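Local coordinates for uncharacterized protein Dfer_1899 (Dyadobacter fermentans, PDB 5HX0), which is of unknown function but has a sialidase-like six-bladed beta-propeller fold, which suggests, without proving, a role in binding or processing glycans, at residues P79-K82 with G88-H91; E114-H119 with K180-P185; Y142-L147 with P158-G163. All blocks are in the same frame, centred on the assembly; numbering follows the deposited sequence.

Interaction 1 of 3, residues P79-K82 with G88-H91; sequences PDRK and GTNH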
ATOM      1  N   PRO A  79       4.786   6.798  -7.529  1.00 10.63           N
ATOM      2  CA  PRO A  79       5.758   7.894  -7.540  1.00 12.52           C
ATOM      3  C   PRO A  79       6.061   8.331  -8.960  1.00 13.17           C
ATOM      4  O   PRO A  79       6.197   7.502  -9.863  1.00 16.11           O
ATOM      5  CB  PRO A  79       6.996   7.286  -6.864  1.00 18.14           C
ATOM      6  CG  PRO A  79       6.458   6.201  -5.986  1.00 14.41           C
ATOM      7  CD  PRO A  79       5.261   5.638  -6.740  1.00 10.97           C
ATOM      8  N   ASP A  80       6.116   9.649  -9.166  1.00 11.76           N
ATOM      9  CA  ASP A  80       6.858  10.166 -10.311  1.00  8.83           C
ATOM     10  C   ASP A  80       8.331   9.947 -10.011  1.00 12.70           C
ATOM     11  O   ASP A  80       8.839  10.489  -9.028  1.00 16.81           O
ATOM     12  CB  ASP A  80       6.574  11.647 -10.542  1.00 13.71           C
ATOM     13  CG  ASP A  80       7.197  12.161 -11.852  1.00 19.05           C
ATOM     14  OD1 ASP A  80       8.421  11.955 -12.074  1.00 18.48           O
ATOM     15  OD2 ASP A  80       6.450  12.735 -12.681  1.00 24.98           O
ATOM     16  N   ARG A  81       9.007   9.133 -10.836  1.00 13.98           N
ATOM     17  CA  ARG A  81      10.357   8.691 -10.495  1.00 12.61           C
ATOM     18  C   ARG A  81      11.347   9.844 -10.463  1.00 14.57           C
ATOM     19  O   ARG A  81      12.462   9.668  -9.957  1.00 15.99           O
ATOM     20  CB  ARG A  81      10.827   7.603 -11.475  1.00 15.87           C
ATOM     21  CG  ARG A  81       9.886   6.355 -11.537  1.00 12.07           C
ATOM     22  CD  ARG A  81       9.785   5.652 -10.200  1.00 12.33           C
ATOM     23  NE  ARG A  81      11.085   5.089  -9.818  1.00 14.62           N
ATOM     24  CZ  ARG A  81      11.254   4.139  -8.894  1.00 20.42           C
ATOM     25  NH1 ARG A  81      10.214   3.636  -8.240  1.00 16.43           N
ATOM     26  NH2 ARG A  81      12.472   3.696  -8.615  1.00 16.17           N
ATOM     27  N   LYS A  82      10.965  11.028 -10.971  1.00 13.37           N
ATOM     28  CA  LYS A  82      11.827  12.193 -10.808  1.00 21.24           C
ATOM     29  C   LYS A  82      12.072  12.539  -9.342  1.00 20.19           C
ATOM     30  O   LYS A  82      13.100  13.153  -9.031  1.00 18.89           O
ATOM     31  CB  LYS A  82      11.240  13.400 -11.544  1.00 19.43           C
ATOM     32  CG  LYS A  82      11.446  13.313 -13.055  1.00 26.09           C
ATOM     33  CD  LYS A  82      10.661  14.394 -13.791  1.00 31.75           C
ATOM     34  CE  LYS A  82      10.814  14.270 -15.299  1.00 40.88           C
ATOM     35  NZ  LYS A  82       9.802  15.107 -16.019  1.00 42.96           N
ATOM     36  N   GLY A  88      12.900   9.308 -15.925  1.00 18.44           N
ATOM     37  CA  GLY A  88      11.494   9.333 -16.297  1.00 18.45           C
ATOM     38  C   GLY A  88      10.759   8.200 -15.608  1.00 18.18           C
ATOM     39  O   GLY A  88      11.345   7.414 -14.855  1.00 20.68           O
ATOM     40  N   THR A  89       9.459   8.122 -15.886  1.00 15.29           N
ATOM     41  CA  THR A  89       8.552   7.183 -15.220  1.00 19.80           C
ATOM     42  C   THR A  89       7.921   6.252 -16.252  1.00 19.48           C
ATOM     43  O   THR A  89       7.516   6.700 -17.329  1.00 19.16           O
ATOM     44  CB  THR A  89       7.470   7.969 -14.461  1.00 13.95           C
ATOM     45  OG1 THR A  89       8.111   8.853 -13.519  1.00 14.22           O
ATOM     46  CG2 THR A  89       6.482   7.022 -13.741  1.00 10.58           C
ATOM     47  N   ASN A  90       7.857   4.953 -15.952  1.00 16.21           N
ATOM     48  CA  ASN A  90       7.118   4.052 -16.823  1.00 16.86           C
ATOM     49  C   ASN A  90       5.860   3.564 -16.091  1.00 12.80           C
ATOM     50  O   ASN A  90       5.419   4.179 -15.118  1.00 14.86           O
ATOM     51  CB  ASN A  90       8.028   2.922 -17.314  1.00 19.80           C
ATOM     52  CG  ASN A  90       8.603   2.084 -16.172  1.00 24.62           C
ATOM     53  OD1 ASN A  90       8.058   2.054 -15.069  1.00 17.46           O
ATOM     54  ND2 ASN A  90       9.727   1.412 -16.436  1.00 25.32           N
ATOM     55  N   HIS A  91       5.257   2.486 -16.585  1.00 13.56           N
ATOM     56  CA  HIS A  91       3.988   2.049 -16.030  1.00 15.80           C
ATOM     57  C   HIS A  91       4.134   0.856 -15.074  1.00 17.67           C
ATOM     58  O   HIS A  91       3.140   0.177 -14.790  1.00 13.92           O
ATOM     59  CB  HIS A  91       3.003   1.739 -17.161  1.00 13.32           C
ATOM     60  CG  HIS A  91       2.585   2.952 -17.953  1.00 19.02           C
ATOM     61  ND1 HIS A  91       2.012   2.867 -19.208  1.00 21.69           N
ATOM     62  CD2 HIS A  91       2.650   4.276 -17.660  1.00 19.89           C
ATOM     63  CE1 HIS A  91       1.740   4.084 -19.653  1.00 19.64           C
ATOM     64  NE2 HIS A  91       2.122   4.960 -18.734  1.00 19.44           N
TER
HETATM   65  O   HOH W   1       8.992  11.279 -14.447  1.00 19.72           O

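Interaction 2 of 3, residues E114-H119 with K180-P185; sequences ELIYSH and KSWQGP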
ATOM      1  N   GLU A 114      -8.062   8.728  -1.239  1.00  8.26           N
ATOM      2  CA  GLU A 114      -8.209   7.615  -0.301  1.00  8.67           C
ATOM      3  C   GLU A 114      -7.714   6.329  -0.945  1.00 12.97           C
ATOM      4  O   GLU A 114      -7.815   6.146  -2.156  1.00 14.71           O
ATOM      5  CB  GLU A 114      -9.666   7.429   0.115  1.00  9.16           C
ATOM      6  CG  GLU A 114     -10.214   8.557   0.940  1.00 19.78           C
ATOM      7  CD  GLU A 114     -11.654   8.309   1.288  1.00 27.19           C
ATOM      8  OE1 GLU A 114     -12.535   8.543   0.429  1.00 18.78           O
ATOM      9  OE2 GLU A 114     -11.893   7.839   2.413  1.00 28.40           O
ATOM     10  N   LEU A 115      -7.217   5.416  -0.120  1.00 11.56           N
ATOM     11  CA  LEU A 115      -6.712   4.153  -0.636  1.00 11.22           C
ATOM     12  C   LEU A 115      -7.860   3.178  -0.867  1.00 16.08           C
ATOM     13  O   LEU A 115      -8.675   2.937   0.028  1.00 14.50           O
ATOM     14  CB  LEU A 115      -5.701   3.542   0.330  1.00 13.45           C
ATOM     15  CG  LEU A 115      -5.110   2.242  -0.221  1.00 12.21           C
ATOM     16  CD1 LEU A 115      -4.056   2.512  -1.252  1.00 13.34           C
ATOM     17  CD2 LEU A 115      -4.529   1.440   0.882  1.00 21.21           C
ATOM     18  N   ILE A 116      -7.941   2.652  -2.083  1.00 10.45           N
ATOM     19  CA  ILE A 116      -8.786   1.494  -2.355  1.00  8.38           C
ATOM     20  C   ILE A 116      -8.024   0.203  -2.089  1.00 13.09           C
ATOM     21  O   ILE A 116      -8.517  -0.696  -1.406  1.00 10.96           O
ATOM     22  CB  ILE A 116      -9.322   1.526  -3.805  1.00  8.83           C
ATOM     23  CG1 ILE A 116     -10.297   2.688  -4.007  1.00 12.10           C
ATOM     24  CG2 ILE A 116     -10.015   0.182  -4.137  1.00 10.96           C
ATOM     25  CD1 ILE A 116     -10.677   2.922  -5.508  1.00 11.65           C
ATOM     26  N   TYR A 117      -6.798   0.100  -2.592  1.00  9.15           N
ATOM     27  CA  TYR A 117      -6.084  -1.162  -2.455  1.00 10.67           C
ATOM     28  C   TYR A 117      -4.593  -1.010  -2.698  1.00 13.02           C
ATOM     29  O   TYR A 117      -4.176  -0.363  -3.665  1.00 11.22           O
ATOM     30  CB  TYR A 117      -6.640  -2.182  -3.434  1.00 10.93           C
ATOM     31  CG  TYR A 117      -6.061  -3.575  -3.261  1.00 13.24           C
ATOM     32  CD1 TYR A 117      -6.303  -4.314  -2.107  1.00 14.59           C
ATOM     33  CD2 TYR A 117      -5.312  -4.160  -4.279  1.00 11.67           C
ATOM     34  CE1 TYR A 117      -5.782  -5.602  -1.960  1.00 15.21           C
ATOM     35  CE2 TYR A 117      -4.793  -5.444  -4.150  1.00 10.68           C
ATOM     36  CZ  TYR A 117      -5.032  -6.156  -2.982  1.00 15.51           C
ATOM     37  OH  TYR A 117      -4.512  -7.422  -2.856  1.00 14.23           O
ATOM     38  N   SER A 118      -3.801  -1.630  -1.825  0.50 10.08           N
ATOM     39  CA  SER A 118      -2.374  -1.840  -2.045  0.50  9.84           C
ATOM     40  C   SER A 118      -2.108  -3.337  -1.995  0.50 10.47           C
ATOM     41  O   SER A 118      -2.351  -3.984  -0.967  0.50 11.35           O
ATOM     42  CB  SER A 118      -1.533  -1.107  -1.002  0.50  9.34           C
ATOM     43  OG  SER A 118      -2.058  -1.297   0.301  0.50  7.42           O
ATOM     44  N   HIS A 119      -1.631  -3.883  -3.089  1.00 10.27           N
ATOM     45  CA  HIS A 119      -1.459  -5.336  -3.175  1.00 10.40           C
ATOM     46  C   HIS A 119      -0.258  -5.760  -2.324  1.00 10.11           C
ATOM     47  O   HIS A 119       0.796  -5.128  -2.394  1.00 13.26           O
ATOM     48  CB  HIS A 119      -1.260  -5.723  -4.641  1.00 12.35           C
ATOM     49  CG  HIS A 119      -1.472  -7.175  -4.946  1.00 15.65           C
ATOM     50  ND1 HIS A 119      -2.513  -7.918  -4.419  1.00 13.03           N
ATOM     51  CD2 HIS A 119      -0.788  -8.010  -5.763  1.00 16.00           C
ATOM     52  CE1 HIS A 119      -2.459  -9.144  -4.911  1.00 18.40           C
ATOM     53  NE2 HIS A 119      -1.422  -9.224  -5.729  1.00 14.98           N
ATOM     54  N   LYS A 180     -16.955   2.071   1.163  1.00 16.39           N
ATOM     55  CA  LYS A 180     -16.360   2.344   2.465  1.00 22.71           C
ATOM     56  C   LYS A 180     -15.280   1.319   2.787  1.00 18.72           C
ATOM     57  O   LYS A 180     -14.235   1.661   3.356  1.00 18.84           O
ATOM     58  CB  LYS A 180     -17.449   2.353   3.533  1.00 21.13           C
ATOM     59  CG  LYS A 180     -17.022   2.928   4.879  1.00 33.88           C
ATOM     60  CD  LYS A 180     -18.131   2.722   5.916  1.00 47.35           C
ATOM     61  CE  LYS A 180     -17.710   3.143   7.328  1.00 62.13           C
ATOM     62  NZ  LYS A 180     -17.573   4.623   7.492  1.00 65.01           N
ATOM     63  N   SER A 181     -15.511   0.060   2.426  1.00 14.73           N
ATOM     64  CA  SER A 181     -14.517  -0.982   2.611  1.00 13.07           C
ATOM     65  C   SER A 181     -14.562  -1.915   1.416  1.00 13.13           C
ATOM     66  O   SER A 181     -15.573  -2.022   0.722  1.00 18.41           O
ATOM     67  CB  SER A 181     -14.741  -1.776   3.904  1.00 16.56           C
ATOM     68  OG  SER A 181     -15.853  -2.635   3.792  1.00 19.12           O
ATOM     69  N   TRP A 182     -13.448  -2.613   1.199  1.00 12.13           N
ATOM     70  CA  TRP A 182     -13.277  -3.473   0.033  1.00 13.44           C
ATOM     71  C   TRP A 182     -12.889  -4.857   0.507  1.00 16.86           C
ATOM     72  O   TRP A 182     -11.997  -5.001   1.349  1.00 18.86           O
ATOM     73  CB  TRP A 182     -12.200  -2.899  -0.900  1.00 10.85           C
ATOM     74  CG  TRP A 182     -12.539  -1.531  -1.382  1.00 12.21           C
ATOM     75  CD1 TRP A 182     -12.217  -0.339  -0.788  1.00 14.01           C
ATOM     76  CD2 TRP A 182     -13.294  -1.204  -2.551  1.00 13.09           C
ATOM     77  NE1 TRP A 182     -12.717   0.707  -1.526  1.00 10.97           N
ATOM     78  CE2 TRP A 182     -13.380   0.204  -2.613  1.00 12.33           C
ATOM     79  CE3 TRP A 182     -13.899  -1.966  -3.559  1.00 15.53           C
ATOM     80  CZ2 TRP A 182     -14.041   0.866  -3.637  1.00 15.02           C
ATOM     81  CZ3 TRP A 182     -14.556  -1.295  -4.582  1.00 13.48           C
ATOM     82  CH2 TRP A 182     -14.622   0.097  -4.609  1.00 15.89           C
ATOM     83  N   GLN A 183     -13.564  -5.868  -0.018  1.00 11.30           N
ATOM     84  CA  GLN A 183     -13.249  -7.241   0.310  1.00 11.84           C
ATOM     85  C   GLN A 183     -12.567  -7.889  -0.887  1.00 19.62           C
ATOM     86  O   GLN A 183     -12.703  -7.436  -2.026  1.00 16.24           O
ATOM     87  CB  GLN A 183     -14.516  -8.002   0.710  1.00 16.85           C
ATOM     88  CG  GLN A 183     -15.007  -7.605   2.122  1.00 17.44           C
ATOM     89  CD  GLN A 183     -15.602  -6.201   2.167  1.00 22.35           C
ATOM     90  OE1 GLN A 183     -16.482  -5.883   1.383  1.00 23.78           O
ATOM     91  NE2 GLN A 183     -15.117  -5.357   3.093  1.00 17.84           N
ATOM     92  N   GLY A 184     -11.809  -8.935  -0.618  1.00 19.55           N
ATOM     93  CA  GLY A 184     -11.019  -9.549  -1.664  1.00 17.98           C
ATOM     94  C   GLY A 184      -9.549  -9.384  -1.340  1.00 19.51           C
ATOM     95  O   GLY A 184      -9.219  -9.102  -0.197  1.00 19.52           O
ATOM     96  N   PRO A 185      -8.657  -9.572  -2.330  1.00 16.41           N
ATOM     97  CA  PRO A 185      -8.986  -9.766  -3.746  1.00 16.63           C
ATOM     98  C   PRO A 185      -9.596 -11.114  -4.065  1.00 17.92           C
ATOM     99  O   PRO A 185      -9.284 -12.122  -3.406  1.00 17.17           O
ATOM    100  CB  PRO A 185      -7.629  -9.644  -4.439  1.00 19.18           C
ATOM    101  CG  PRO A 185      -6.645 -10.164  -3.408  1.00 22.46           C
ATOM    102  CD  PRO A 185      -7.210  -9.733  -2.064  1.00 21.16           C
TER
HETATM  103  O   HOH W   2     -11.735   3.383  -0.444  1.00 21.60           O

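Interaction 3 of 3, residues Y142-L147 with P158-G163; sequences YGWAFL and PYFLAG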
ATOM      1  N   TYR A 142      -4.963  -5.433 -11.959  1.00 10.86           N
ATOM      2  CA  TYR A 142      -3.960  -6.454 -12.240  1.00 12.33           C
ATOM      3  C   TYR A 142      -2.624  -5.920 -11.748  1.00 13.60           C
ATOM      4  O   TYR A 142      -2.499  -4.738 -11.430  1.00 11.56           O
ATOM      5  CB  TYR A 142      -3.911  -6.840 -13.723  1.00  9.71           C
ATOM      6  CG  TYR A 142      -3.795  -5.695 -14.728  1.00 11.84           C
ATOM      7  CD1 TYR A 142      -2.549  -5.278 -15.176  1.00 12.55           C
ATOM      8  CD2 TYR A 142      -4.934  -5.083 -15.267  1.00  9.84           C
ATOM      9  CE1 TYR A 142      -2.418  -4.274 -16.120  1.00 13.97           C
ATOM     10  CE2 TYR A 142      -4.809  -4.055 -16.218  1.00 14.02           C
ATOM     11  CZ  TYR A 142      -3.539  -3.662 -16.626  1.00 19.88           C
ATOM     12  OH  TYR A 142      -3.361  -2.658 -17.556  1.00 26.18           O
ATOM     13  N   GLY A 143      -1.628  -6.813 -11.640  1.00 10.41           N
ATOM     14  CA  GLY A 143      -0.441  -6.503 -10.866  1.00 10.23           C
ATOM     15  C   GLY A 143       0.876  -6.900 -11.511  1.00 15.34           C
ATOM     16  O   GLY A 143       0.937  -7.717 -12.448  1.00 12.26           O
ATOM     17  N   TRP A 144       1.950  -6.327 -10.938  1.00 11.60           N
ATOM     18  CA  TRP A 144       3.340  -6.556 -11.323  1.00 14.05           C
ATOM     19  C   TRP A 144       4.157  -6.857 -10.080  1.00 17.46           C
ATOM     20  O   TRP A 144       4.101  -6.096  -9.107  1.00 15.48           O
ATOM     21  CB  TRP A 144       3.943  -5.314 -12.003  1.00 12.87           C
ATOM     22  CG  TRP A 144       3.362  -5.026 -13.338  1.00 19.80           C
ATOM     23  CD1 TRP A 144       2.395  -4.105 -13.639  1.00 15.64           C
ATOM     24  CD2 TRP A 144       3.712  -5.673 -14.572  1.00 15.03           C
ATOM     25  NE1 TRP A 144       2.125  -4.143 -14.997  1.00 17.62           N
ATOM     26  CE2 TRP A 144       2.921  -5.095 -15.585  1.00 18.50           C
ATOM     27  CE3 TRP A 144       4.614  -6.690 -14.912  1.00 14.13           C
ATOM     28  CZ2 TRP A 144       3.015  -5.491 -16.927  1.00 16.55           C
ATOM     29  CZ3 TRP A 144       4.710  -7.082 -16.234  1.00 14.00           C
ATOM     30  CH2 TRP A 144       3.914  -6.487 -17.228  1.00 17.36           C
ATOM     31  N   ALA A 145       4.953  -7.923 -10.119  1.00 11.75           N
ATOM     32  CA  ALA A 145       5.824  -8.244  -8.998  1.00 14.38           C
ATOM     33  C   ALA A 145       7.270  -7.911  -9.343  1.00 15.12           C
ATOM     34  O   ALA A 145       7.654  -7.852 -10.513  1.00 15.78           O
ATOM     35  CB  ALA A 145       5.677  -9.727  -8.607  1.00 14.68           C
ATOM     36  N   PHE A 146       8.086  -7.694  -8.312  1.00 13.29           N
ATOM     37  CA  PHE A 146       9.467  -7.268  -8.518  1.00 14.05           C
ATOM     38  C   PHE A 146      10.368  -8.269  -7.817  1.00 14.79           C
ATOM     39  O   PHE A 146      10.433  -8.296  -6.590  1.00 17.48           O
ATOM     40  CB  PHE A 146       9.671  -5.832  -8.026  1.00 14.41           C
ATOM     41  CG  PHE A 146       8.874  -4.832  -8.837  1.00 18.20           C
ATOM     42  CD1 PHE A 146       7.510  -4.686  -8.631  1.00 15.88           C
ATOM     43  CD2 PHE A 146       9.474  -4.116  -9.858  1.00 19.63           C
ATOM     44  CE1 PHE A 146       6.747  -3.801  -9.428  1.00 17.53           C
ATOM     45  CE2 PHE A 146       8.734  -3.225 -10.641  1.00 19.95           C
ATOM     46  CZ  PHE A 146       7.361  -3.069 -10.417  1.00 16.98           C
ATOM     47  N   LEU A 147      11.055  -9.086  -8.600  1.00 14.53           N
ATOM     48  CA  LEU A 147      11.772 -10.232  -8.071  1.00 19.06           C
ATOM     49  C   LEU A 147      13.267  -9.974  -8.068  1.00 18.68           C
ATOM     50  O   LEU A 147      13.785  -9.168  -8.847  1.00 18.76           O
ATOM     51  CB  LEU A 147      11.474 -11.491  -8.890  1.00 17.46           C
ATOM     52  CG  LEU A 147      10.242 -12.304  -8.493  1.00 21.56           C
ATOM     53  CD1 LEU A 147       8.980 -11.475  -8.599  1.00 17.61           C
ATOM     54  CD2 LEU A 147      10.143 -13.552  -9.389  1.00 26.19           C
ATOM     55  N   PRO A 158       5.909 -20.241 -19.464  1.00 25.50           N
ATOM     56  CA  PRO A 158       6.206 -18.845 -19.800  1.00 23.19           C
ATOM     57  C   PRO A 158       5.754 -17.853 -18.725  1.00 18.10           C
ATOM     58  O   PRO A 158       4.807 -18.123 -17.972  1.00 25.51           O
ATOM     59  CB  PRO A 158       5.421 -18.613 -21.108  1.00 24.02           C
ATOM     60  CG  PRO A 158       4.628 -19.902 -21.355  1.00 27.35           C
ATOM     61  CD  PRO A 158       4.655 -20.691 -20.087  1.00 26.26           C
ATOM     62  N   TYR A 159       6.447 -16.725 -18.641  1.00 20.00           N
ATOM     63  CA  TYR A 159       6.005 -15.595 -17.829  1.00 24.41           C
ATOM     64  C   TYR A 159       6.201 -14.328 -18.642  1.00 23.71           C
ATOM     65  O   TYR A 159       6.896 -14.322 -19.664  1.00 20.87           O
ATOM     66  CB  TYR A 159       6.764 -15.492 -16.498  1.00 22.34           C
ATOM     67  CG  TYR A 159       8.261 -15.371 -16.661  1.00 24.29           C
ATOM     68  CD1 TYR A 159       8.863 -14.135 -16.856  1.00 21.07           C
ATOM     69  CD2 TYR A 159       9.077 -16.499 -16.616  1.00 27.09           C
ATOM     70  CE1 TYR A 159      10.240 -14.022 -17.001  1.00 25.56           C
ATOM     71  CE2 TYR A 159      10.453 -16.393 -16.768  1.00 26.03           C
ATOM     72  CZ  TYR A 159      11.023 -15.154 -16.954  1.00 31.60           C
ATOM     73  OH  TYR A 159      12.381 -15.053 -17.108  1.00 30.13           O
ATOM     74  N   PHE A 160       5.597 -13.238 -18.191  1.00 18.51           N
ATOM     75  CA  PHE A 160       5.677 -11.990 -18.939  1.00 17.36           C
ATOM     76  C   PHE A 160       6.464 -10.953 -18.152  1.00 26.58           C
ATOM     77  O   PHE A 160       6.093 -10.602 -17.021  1.00 21.25           O
ATOM     78  CB  PHE A 160       4.305 -11.447 -19.309  1.00 20.42           C
ATOM     79  CG  PHE A 160       4.386 -10.263 -20.236  1.00 21.12           C
ATOM     80  CD1 PHE A 160       4.755 -10.431 -21.564  1.00 33.33           C
ATOM     81  CD2 PHE A 160       4.154  -8.985 -19.771  1.00 23.42           C
ATOM     82  CE1 PHE A 160       4.854  -9.340 -22.416  1.00 30.11           C
ATOM     83  CE2 PHE A 160       4.263  -7.891 -20.616  1.00 26.11           C
ATOM     84  CZ  PHE A 160       4.614  -8.074 -21.937  1.00 30.13           C
ATOM     85  N   LEU A 161       7.536 -10.456 -18.767  1.00 21.09           N
ATOM     86  CA  LEU A 161       8.486  -9.543 -18.147  1.00 25.20           C
ATOM     87  C   LEU A 161       8.417  -8.201 -18.862  1.00 30.38           C
ATOM     88  O   LEU A 161       8.496  -8.142 -20.092  1.00 29.07           O
ATOM     89  CB  LEU A 161       9.907 -10.118 -18.210  1.00 31.05           C
ATOM     90  CG  LEU A 161      11.120  -9.324 -17.727  1.00 25.71           C
ATOM     91  CD1 LEU A 161      11.098  -9.215 -16.223  1.00 26.29           C
ATOM     92  CD2 LEU A 161      12.435  -9.991 -18.194  1.00 25.18           C
ATOM     93  N   ALA A 162       8.244  -7.130 -18.101  1.00 22.44           N
ATOM     94  CA  ALA A 162       8.242  -5.806 -18.703  1.00 22.38           C
ATOM     95  C   ALA A 162       8.780  -4.829 -17.673  1.00 25.81           C
ATOM     96  O   ALA A 162       8.385  -4.893 -16.504  1.00 20.77           O
ATOM     97  CB  ALA A 162       6.832  -5.394 -19.166  1.00 20.17           C
ATOM     98  N   GLY A 163       9.692  -3.955 -18.101  1.00 24.99           N
ATOM     99  CA  GLY A 163      10.264  -2.971 -17.195  1.00 27.01           C
ATOM    100  C   GLY A 163      10.934  -3.588 -15.988  1.00 29.76           C
ATOM    101  O   GLY A 163      11.017  -2.950 -14.928  1.00 26.76           O
TER

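Interaction 1 of 3, residues P79-K82 with G88-H91
Arg81 and Thr89 mark the closest approach of the two backbones, their CA atoms 5.3 Å apart. The chain leaves strand 71-79 at Pro79 and turns into a short 3-10 segment at Arg81 and Lys82, while 88-91 comes back past it without regular structure. A direct hydrogen bond links the two: Arg81 N donates to Thr89 OG1 over 2.8 Å, at an N-H...O angle of 158°. Thr89 points its side chain at the turn. With OG1 anti to its own carbonyl carbon (chi1 -58°), the hydroxyl reaches the amide while Thr89 CG2 lies 3.9 Å from Pro79 O. Thr89 OG1 also holds a water at 2.7 Å, and that water donates to Asp80 OD1, bridging the segments a second time. Asp80 OD1 is used within its own segment too, for it accepts from Lys82 N at 2.9 Å through its anti lone pair and closes an Asx turn. The two segments meet at the start of, and within, the long connection between the second and third strands of a four-stranded antiparallel propeller blade, where 71-79 is followed by 97-103. This connection extends to the subunit interface. Arg81 starts out toward 88-91: its CB packs 3.4 Å from Gly88 O, and Arg81 CG lies 3.6 Å from Thr89 OG1. Bends at chi2 and chi3 then carry the guanidinium away from Thr89. There it forms salt bridges through NE to Glu86 and through NH1 to Asp93, while NH2 donates to the backbone O of Phe146 of the second subunit. Two carboxylates and a carbonyl thus grip three nitrogens of one guanidinium group and should fix its rotation.

Interaction 2 of 3, residues E114-H119 with K180-P185
Ile116 lies over one face of the Trp182 indole, a CH-pi contact between two neighbouring blades of the beta-propeller. Strand 114-117 is the outermost strand of its blade, and 180-185 runs into 183-186, the outer strand of the next. CG2 is the branch that touches: Ile116 CG2 stands 3.7 Å from the centroid of the five-membered ring of Trp182, only 11° off the ring normal. Ile116 CG2 is anti to the backbone N (chi1 -67° to CG1), and CG1 reaches the indole as well, 4.0 Å from Trp182 NE1. Ile116 and Tyr117 together face Leu98 in a classic beta bulge. From there the Tyr117 side chain crosses that of Pro185 at about a right angle, and its hydroxyl meets the proline ring, OH to Pro185 CG 3.5 Å. A cis peptide bond precedes this proline. Tyr117 OH is also hydrogen-bonded to His119 ND1 at 2.6 Å, approaching in the plane of the imidazole, which itself stacks on Tyr171. That bond should limit how far the phenol can swing. At the other end of the contact a water sits in the indole plane, accepts from Trp182 NE1 at 3.0 Å and lies 3.1 Å from Leu115 O.

Interaction 3 of 3, residues Y142-L147 with P158-G163
Within one propeller blade, Trp144 on strand 137-145 meets Phe160 and Ala162 of the excursion that separates this strand from its neighbour 165-175. The excursion includes helix 149-154 and returns through the short strand 161-162, which pairs antiparallel with 165-175 after a tight turn containing Gly163. No hydrogen bond joins 142-147 to 158-163; the nearest CA atoms, those of Trp144 and Ala162, are 8.9 Å apart, and side chains make the contact. The far corner of the indole does the touching. Trp144 CH2 comes to 3.6 Å from Phe160 CD2, and the two rings meet edge against edge, each presenting atoms near the plane of the other. Phe160 reaches this place with CG anti to its backbone N (chi1 -172°). Phe167, on 165-175, touches both aromatic side chains, its plane at about 45° to the indole. A bound tetraethylene glycol, probably from the crystallisation liquor, lies about 3 Å from the Phe160 side chain. Ala162 directs its methyl group at the same indole corner, obliquely to the ring, with CB 3.7 Å from Trp144 CH2 and 4.0 Å from Trp144 CZ3.

Overall arrangement
From the N terminus, interaction 1 comes first and closes a short loop, with five residues between its segments, in the connection from the second to the third strand of one blade. Interaction 2 opens later, at that blade's last strand, and closes only after some sixty residues, when the chain has reached the outer strand of the following blade; it ties the two blades together. Interaction 3 falls wholly within that span, joining strand 137-145, the second of that following blade, to the excursion before 165-175. Interactions 1 and 3 have centres about 17 Å apart and nearest atoms about 4 Å apart, without touching. All three contacts touch the second subunit.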